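Thioredoxin (PDB 3ZIT) probably works as a small thioredoxin-like or glutaredoxin-like oxidoreductase, passing electrons through a pair of closely spaced cysteines that can close into a disulfide. Local coordinates at residues 20-23 against 28-31; 30-35 against 41-46. The protein carries 1 engineered substitution. One frame throughout, in Å; residues are numbered along the deposited sequence.

Contact 1: residues 20-23 against 28-31; sequences EFLK and AYEE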
ATOM      1  N   GLU B  20       6.560   1.204   0.304  1.00  9.54           N
ATOM      2  CA  GLU B  20       6.499   0.907  -1.114  1.00 10.22           C
ATOM      3  C   GLU B  20       5.638   1.854  -1.864  1.00  9.56           C
ATOM      4  O   GLU B  20       5.940   2.194  -3.022  1.00 10.09           O
ATOM      5  CB  GLU B  20       6.143  -0.559  -1.327  1.00 12.39           C
ATOM      6  CG  GLU B  20       7.255  -1.511  -0.758  1.00 16.11           C
ATOM      7  CD  GLU B  20       8.631  -1.349  -1.473  1.00 22.09           C
ATOM      8  OE1 GLU B  20       8.583  -1.248  -2.707  1.00 30.70           O
ATOM      9  OE2 GLU B  20       9.743  -1.356  -0.826  1.00 28.95           O
ATOM     10  N   PHE B  21       4.513   2.270  -1.262  1.00  9.51           N
ATOM     11  CA  PHE B  21       3.652   3.320  -1.823  1.00  9.48           C
ATOM     12  C   PHE B  21       4.507   4.628  -2.045  1.00  8.15           C
ATOM     13  O   PHE B  21       4.418   5.256  -3.074  1.00  9.62           O
ATOM     14  CB  PHE B  21       2.472   3.514  -0.922  1.00  9.97           C
ATOM     15  CG  PHE B  21       1.627   4.716  -1.283  1.00 12.53           C
ATOM     16  CD1 PHE B  21       0.690   4.564  -2.342  1.00 18.58           C
ATOM     17  CD2 PHE B  21       1.765   5.911  -0.660  1.00 16.62           C
ATOM     18  CE1 PHE B  21      -0.101   5.594  -2.791  1.00 21.35           C
ATOM     19  CE2 PHE B  21       0.956   7.044  -1.085  1.00 18.32           C
ATOM     20  CZ  PHE B  21       0.026   6.773  -2.139  1.00 20.53           C
ATOM     21  N   LEU B  22       5.194   5.025  -1.005  1.00  9.01           N
ATOM     22  CA  LEU B  22       6.019   6.230  -1.114  1.00  8.86           C
ATOM     23  C   LEU B  22       7.096   6.070  -2.171  1.00  8.98           C
ATOM     24  O   LEU B  22       7.307   7.011  -2.957  1.00 10.00           O
ATOM     25  CB  LEU B  22       6.656   6.540   0.245  1.00  9.80           C
ATOM     26  CG  LEU B  22       5.690   6.956   1.302  1.00  9.87           C
ATOM     27  CD1 LEU B  22       6.465   7.020   2.676  1.00 12.27           C
ATOM     28  CD2 LEU B  22       4.892   8.177   1.018  1.00 13.33           C
ATOM     29  N   LYS B  23       7.754   4.921  -2.252  1.00  9.04           N
ATOM     30  CA  LYS B  23       8.744   4.667  -3.309  1.00 10.58           C
ATOM     31  C   LYS B  23       8.132   4.725  -4.660  1.00 10.04           C
ATOM     32  O   LYS B  23       8.690   5.285  -5.604  1.00 11.17           O
ATOM     33  CB  LYS B  23       9.473   3.385  -3.068  1.00 12.46           C
ATOM     34  CG  LYS B  23      10.420   3.365  -1.971  1.00 15.85           C
ATOM     35  CD  LYS B  23      10.800   1.911  -1.608  1.00 25.88           C
ATOM     36  CE  LYS B  23      12.090   1.382  -2.082  1.00 38.21           C
ATOM     37  NZ  LYS B  23      12.032  -0.015  -1.514  1.00 32.73           N
ATOM     38  N   ALA B  28      10.612  11.718  -1.458  1.00  9.31           N
ATOM     39  CA  ALA B  28      11.948  11.844  -0.835  1.00 10.28           C
ATOM     40  C   ALA B  28      11.786  11.801   0.656  1.00  9.27           C
ATOM     41  O   ALA B  28      11.843  12.793   1.316  1.00 15.71           O
ATOM     42  CB  ALA B  28      12.585  13.136  -1.268  1.00 13.69           C
ATOM     43  N   TYR B  29      11.685  10.615   1.252  1.00 12.30           N
ATOM     44  CA  TYR B  29      11.516  10.425   2.698  1.00 11.32           C
ATOM     45  C   TYR B  29      12.782   9.902   3.379  1.00 10.66           C
ATOM     46  O   TYR B  29      13.677   9.349   2.706  1.00 12.32           O
ATOM     47  CB  TYR B  29      10.355   9.448   3.012  1.00 11.23           C
ATOM     48  CG  TYR B  29      10.536   8.081   2.535  1.00 10.18           C
ATOM     49  CD1 TYR B  29      10.139   7.707   1.283  1.00 12.50           C
ATOM     50  CD2 TYR B  29      11.116   7.085   3.342  1.00 10.80           C
ATOM     51  CE1 TYR B  29      10.307   6.365   0.815  1.00 14.06           C
ATOM     52  CE2 TYR B  29      11.267   5.776   2.931  1.00 12.43           C
ATOM     53  CZ  TYR B  29      10.867   5.420   1.651  1.00 13.99           C
ATOM     54  OH  TYR B  29      11.009   4.105   1.231  1.00 18.49           O
ATOM     55  N   GLU B  30      12.857  10.061   4.689  1.00 10.33           N
ATOM     56  CA  GLU B  30      13.847   9.410   5.582  1.00 11.79           C
ATOM     57  C   GLU B  30      13.100   8.484   6.484  1.00 10.41           C
ATOM     58  O   GLU B  30      12.033   8.848   7.004  1.00 12.43           O
ATOM     59  CB  GLU B  30      14.608  10.445   6.377  1.00 15.96           C
ATOM     60  CG  GLU B  30      15.395  11.401   5.490  1.00 21.64           C
ATOM     61  CD  GLU B  30      16.513  12.073   6.237  1.00 35.74           C
ATOM     62  OE1 GLU B  30      16.897  11.622   7.376  1.00 33.90           O
ATOM     63  OE2 GLU B  30      17.086  12.998   5.647  1.00 37.23           O
ATOM     64  N   GLU B  31      13.630   7.298   6.726  1.00  9.38           N
ATOM     65  CA  GLU B  31      12.982   6.346   7.563  1.00  9.28           C
ATOM     66  C   GLU B  31      13.720   6.075   8.824  1.00  8.29           C
ATOM     67  O   GLU B  31      14.983   6.267   8.925  1.00  9.76           O
ATOM     68  CB  GLU B  31      12.692   5.032   6.895  1.00 10.27           C
ATOM     69  CG  GLU B  31      13.937   4.205   6.658  1.00 13.00           C
ATOM     70  CD  GLU B  31      13.535   3.100   5.826  1.00 17.08           C
ATOM     71  OE1 GLU B  31      12.925   2.107   6.363  1.00 22.13           O
ATOM     72  OE2 GLU B  31      13.469   3.233   4.630  1.00 18.28           O
TER
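The ring of Tyr29 lies against Leu22 and Lys23 on helix 13-24, within the beta-alpha-beta unit of the thioredoxin fold formed by strand 4-8, helix 13-24 and strand 30-33. Leu22 supplies the contact with the ring face. Its CD1 stands over one ring face, displaced toward the rim, in a CH-pi contact 4.3 Å from the Tyr29 centroid and 22° off the ring normal. Leu22 CB approaches the same side of the tyrosine, 3.7 Å from Tyr29 CE1. Lys23 comes instead to the edge of the ring, where its CG is 3.3 Å from Tyr29 OH and its CD follows at 3.6 Å from that oxygen. No hydrogen bond crosses between the segments, so van der Waals and CH-pi contacts carry the interface. With CG between its backbone N and carbonyl carbon (chi1 64°), Tyr29 directs its ring at the helix. Behind this first shell, Val6 of the central strand 4-8 touches both Leu22 and Tyr29, while Ile4 also packs on the tyrosine; Leu75 of helix 68-75 and Val27 of the connecting loop add to the packing of Leu22. The polar end of Lys23 is tied back along its own helix: the chain bends at chi3, and NZ forms a salt bridge with Glu20 OE2 at 2.7 Å, meeting the carboxylate on its syn side, 26° out of plane.

Contact 2: residues 30-35 against 41-46; sequences EEFDVK and RNRLLY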
ATOM      1  N   GLU B  30      12.857  10.061   4.689  1.00 10.33           N
ATOM      2  CA  GLU B  30      13.847   9.410   5.582  1.00 11.79           C
ATOM      3  C   GLU B  30      13.100   8.484   6.484  1.00 10.41           C
ATOM      4  O   GLU B  30      12.033   8.848   7.004  1.00 12.43           O
ATOM      5  CB  GLU B  30      14.608  10.445   6.377  1.00 15.96           C
ATOM      6  CG  GLU B  30      15.395  11.401   5.490  1.00 21.64           C
ATOM      7  CD  GLU B  30      16.513  12.073   6.237  1.00 35.74           C
ATOM      8  OE1 GLU B  30      16.897  11.622   7.376  1.00 33.90           O
ATOM      9  OE2 GLU B  30      17.086  12.998   5.647  1.00 37.23           O
ATOM     10  N   GLU B  31      13.630   7.298   6.726  1.00  9.38           N
ATOM     11  CA  GLU B  31      12.982   6.346   7.563  1.00  9.28           C
ATOM     12  C   GLU B  31      13.720   6.075   8.824  1.00  8.29           C
ATOM     13  O   GLU B  31      14.983   6.267   8.925  1.00  9.76           O
ATOM     14  CB  GLU B  31      12.692   5.032   6.895  1.00 10.27           C
ATOM     15  CG  GLU B  31      13.937   4.205   6.658  1.00 13.00           C
ATOM     16  CD  GLU B  31      13.535   3.100   5.826  1.00 17.08           C
ATOM     17  OE1 GLU B  31      12.925   2.107   6.363  1.00 22.13           O
ATOM     18  OE2 GLU B  31      13.469   3.233   4.630  1.00 18.28           O
ATOM     19  N   PHE B  32      13.037   5.562   9.862  1.00  8.32           N
ATOM     20  CA  PHE B  32      13.574   5.201  11.117  1.00  8.57           C
ATOM     21  C   PHE B  32      12.941   3.908  11.567  1.00  9.56           C
ATOM     22  O   PHE B  32      11.754   3.706  11.353  1.00 13.48           O
ATOM     23  CB  PHE B  32      13.322   6.228  12.194  1.00 10.60           C
ATOM     24  CG  PHE B  32      13.813   7.564  11.806  1.00 10.91           C
ATOM     25  CD1 PHE B  32      15.156   7.896  12.013  1.00 13.47           C
ATOM     26  CD2 PHE B  32      13.023   8.470  11.135  1.00 12.51           C
ATOM     27  CE1 PHE B  32      15.626   9.140  11.590  1.00 15.37           C
ATOM     28  CE2 PHE B  32      13.470   9.717  10.713  1.00 18.18           C
ATOM     29  CZ  PHE B  32      14.816  10.027  10.913  1.00 17.18           C
ATOM     30  N   ASP B  33      13.732   3.034  12.210  1.00  9.52           N
ATOM     31  CA  ASP B  33      13.271   1.752  12.784  1.00  9.65           C
ATOM     32  C   ASP B  33      13.183   1.930  14.264  1.00  9.72           C
ATOM     33  O   ASP B  33      14.191   2.088  14.915  1.00 11.42           O
ATOM     34  CB  ASP B  33      14.233   0.676  12.355  1.00 11.43           C
ATOM     35  CG  ASP B  33      13.839  -0.712  12.867  1.00 12.21           C
ATOM     36  OD1 ASP B  33      13.387  -0.831  13.971  1.00 12.68           O
ATOM     37  OD2 ASP B  33      14.097  -1.696  12.089  1.00 16.21           O
ATOM     38  N   VAL B  34      11.954   1.960  14.793  1.00  9.20           N
ATOM     39  CA  VAL B  34      11.746   2.241  16.198  1.00  9.37           C
ATOM     40  C   VAL B  34      12.115   1.107  17.110  1.00 10.44           C
ATOM     41  O   VAL B  34      12.099   1.272  18.311  1.00 13.53           O
ATOM     42  CB  VAL B  34      10.334   2.811  16.451  1.00 10.39           C
ATOM     43  CG1 VAL B  34      10.083   4.055  15.688  1.00 10.74           C
ATOM     44  CG2 VAL B  34       9.230   1.766  16.220  1.00 12.22           C
ATOM     45  N   LYS B  35      12.369  -0.100  16.577  1.00 10.42           N
ATOM     46  CA  LYS B  35      12.904  -1.168  17.425  1.00 11.67           C
ATOM     47  C   LYS B  35      14.400  -0.962  17.604  1.00 11.28           C
ATOM     48  O   LYS B  35      14.938  -1.200  18.667  1.00 14.42           O
ATOM     49  CB  LYS B  35      12.604  -2.534  16.803  1.00 13.37           C
ATOM     50  CG  LYS B  35      11.178  -3.008  16.942  1.00 16.10           C
ATOM     51  CD  LYS B  35      10.928  -3.488  18.358  1.00 19.43           C
ATOM     52  CE  LYS B  35       9.526  -4.147  18.405  1.00 22.09           C
ATOM     53  NZ  LYS B  35       8.456  -3.126  18.643  1.00 32.62           N
ATOM     54  N   ARG B  41      12.160   5.911  18.483  1.00 10.54           N
ATOM     55  CA  ARG B  41      11.018   5.410  19.249  0.50 10.58           C
ATOM     56  C   ARG B  41      10.474   6.481  20.167  1.00 10.68           C
ATOM     57  O   ARG B  41       9.254   6.662  20.325  1.00 10.90           O
ATOM     58  CB  ARG B  41      11.434   4.154  19.995  0.50 12.10           C
ATOM     59  CG  ARG B  41      10.326   3.581  20.819  0.50 11.58           C
ATOM     60  CD  ARG B  41      10.870   2.452  21.630  0.50 14.06           C
ATOM     61  NE  ARG B  41       9.886   1.513  22.086  0.50 15.92           N
ATOM     62  CZ  ARG B  41       9.395   0.479  21.406  0.50 14.54           C
ATOM     63  NH1 ARG B  41       9.774   0.176  20.140  0.50 16.12           N
ATOM     64  NH2 ARG B  41       8.487  -0.267  22.008  0.50 15.17           N
ATOM     65  N   ASN B  42      11.395   7.209  20.832  1.00 12.02           N
ATOM     66  CA  ASN B  42      10.956   8.260  21.744  1.00 13.20           C
ATOM     67  C   ASN B  42      10.313   9.406  20.995  1.00 11.88           C
ATOM     68  O   ASN B  42       9.339   9.958  21.513  1.00 13.57           O
ATOM     69  CB  ASN B  42      12.182   8.709  22.551  1.00 17.67           C
ATOM     70  CG  ASN B  42      12.515   7.724  23.652  1.00 25.08           C
ATOM     71  OD1 ASN B  42      11.681   6.916  24.026  1.00 29.91           O
ATOM     72  ND2 ASN B  42      13.731   7.795  24.167  1.00 32.51           N
ATOM     73  N   ARG B  43      10.802   9.760  19.805  1.00 11.31           N
ATOM     74  CA  ARG B  43      10.095  10.768  19.065  1.00 11.73           C
ATOM     75  C   ARG B  43       8.654  10.334  18.666  1.00 10.36           C
ATOM     76  O   ARG B  43       7.723  11.115  18.812  1.00 11.27           O
ATOM     77  CB  ARG B  43      10.819  11.185  17.763  1.00 12.66           C
ATOM     78  CG  ARG B  43      12.171  11.830  18.058  1.00 13.89           C
ATOM     79  CD  ARG B  43      12.719  12.514  16.823  1.00 14.79           C
ATOM     80  NE  ARG B  43      12.983  11.573  15.686  1.00 13.27           N
ATOM     81  CZ  ARG B  43      14.046  10.790  15.570  1.00 12.33           C
ATOM     82  NH1 ARG B  43      15.065  10.774  16.439  1.00 14.05           N
ATOM     83  NH2 ARG B  43      14.148  10.010  14.506  1.00 14.04           N
ATOM     84  N   LEU B  44       8.515   9.108  18.176  1.00  9.88           N
ATOM     85  CA  LEU B  44       7.214   8.544  17.826  1.00  9.27           C
ATOM     86  C   LEU B  44       6.225   8.702  19.003  1.00  8.81           C
ATOM     87  O   LEU B  44       5.121   9.207  18.839  1.00  9.89           O
ATOM     88  CB  LEU B  44       7.383   7.073  17.436  1.00  9.08           C
ATOM     89  CG  LEU B  44       6.074   6.343  17.126  1.00  9.63           C
ATOM     90  CD1 LEU B  44       5.521   6.834  15.791  1.00 12.47           C
ATOM     91  CD2 LEU B  44       6.278   4.878  17.158  1.00 13.33           C
ATOM     92  N   LEU B  45       6.646   8.219  20.160  1.00  9.27           N
ATOM     93  CA  LEU B  45       5.754   8.077  21.335  1.00 10.56           C
ATOM     94  C   LEU B  45       5.538   9.399  22.002  1.00 11.74           C
ATOM     95  O   LEU B  45       4.410   9.696  22.371  1.00 14.20           O
ATOM     96  CB  LEU B  45       6.398   7.109  22.329  1.00 10.69           C
ATOM     97  CG  LEU B  45       6.369   5.662  21.962  1.00 11.81           C
ATOM     98  CD1 LEU B  45       7.279   4.856  22.896  1.00 14.30           C
ATOM     99  CD2 LEU B  45       4.999   5.074  21.881  1.00 13.60           C
ATOM    100  N   TYR B  46       6.575  10.178  22.184  1.00 13.88           N
ATOM    101  CA  TYR B  46       6.492  11.368  23.086  1.00 16.55           C
ATOM    102  C   TYR B  46       6.386  12.633  22.259  1.00 17.59           C
ATOM    103  O   TYR B  46       5.873  13.577  22.791  1.00 24.99           O
ATOM    104  CB  TYR B  46       7.708  11.361  24.077  1.00 18.51           C
ATOM    105  CG  TYR B  46       7.790  10.067  24.937  1.00 17.74           C
ATOM    106  CD1 TYR B  46       6.939   9.822  26.020  1.00 25.24           C
ATOM    107  CD2 TYR B  46       8.733   9.097  24.668  1.00 20.39           C
ATOM    108  CE1 TYR B  46       7.006   8.603  26.756  1.00 19.42           C
ATOM    109  CE2 TYR B  46       8.759   7.867  25.329  1.00 20.35           C
ATOM    110  CZ  TYR B  46       7.860   7.612  26.344  1.00 21.36           C
ATOM    111  OH  TYR B  46       7.886   6.369  27.024  1.00 24.74           O
TER
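Arg43 brings one guanidinium nitrogen, NH2, over the centre of the Phe32 ring, 3.4 Å from Phe32 CE1. Its CZ lies 4.7 Å from the ring centroid and 11° off the normal, a cation-pi contact in which the two planes stand 75° apart, so one nitrogen rather than the flat of the group meets the face. A bend at chi3 (-63°) turns the arginine toward the ring, and its NE is hydrogen-bonded to the hydroxyl of Tyr7, whose ring also meets Phe32. Arg41 is built differently: CG is anti to N and the chain runs extended to NE, alongside the Val34 carbonyl. In this conformer, one of two modelled for Arg41, NH1 donates to Val34 O at 3.2 Å, the donor well above the carbonyl plane, and lies 3.9 Å from the like charge of Lys35 NZ. The lysine has its own hydrogen-bond partner in Gln9. Val34 CB packs 3.9 Å from Arg41 CB, and its CG1 faces Leu44 CD2 at 4.2 Å. Helix 38-47 thus packs against edge strand 30-33 and the loop following it, with Tyr7 of adjacent strand 4-8 touching Val34 and Leu44.

In the fold
Contacts 1 and 2 follow one another along the chain, sharing Glu30 and Glu31, and their centres lie about 15 Å apart. Strand 30-33, at the edge of the mixed sheet and parallel to strand 4-8, is the element common to both: contact 1 joins its approach to helix 13-24, and contact 2 joins its far end to helix 38-47. Backbone hydrogen bonds from Glu30, Phe32 and Val34 to strand 4-8 set both in the same sheet framework. Cys12 and Cys15, seen joined in a disulfide, form the CxxC at the start of helix 13-24, probably the redox site; the side chain of Val34 lies near this pair without touching it, whereas contact 1 uses the later part of that helix.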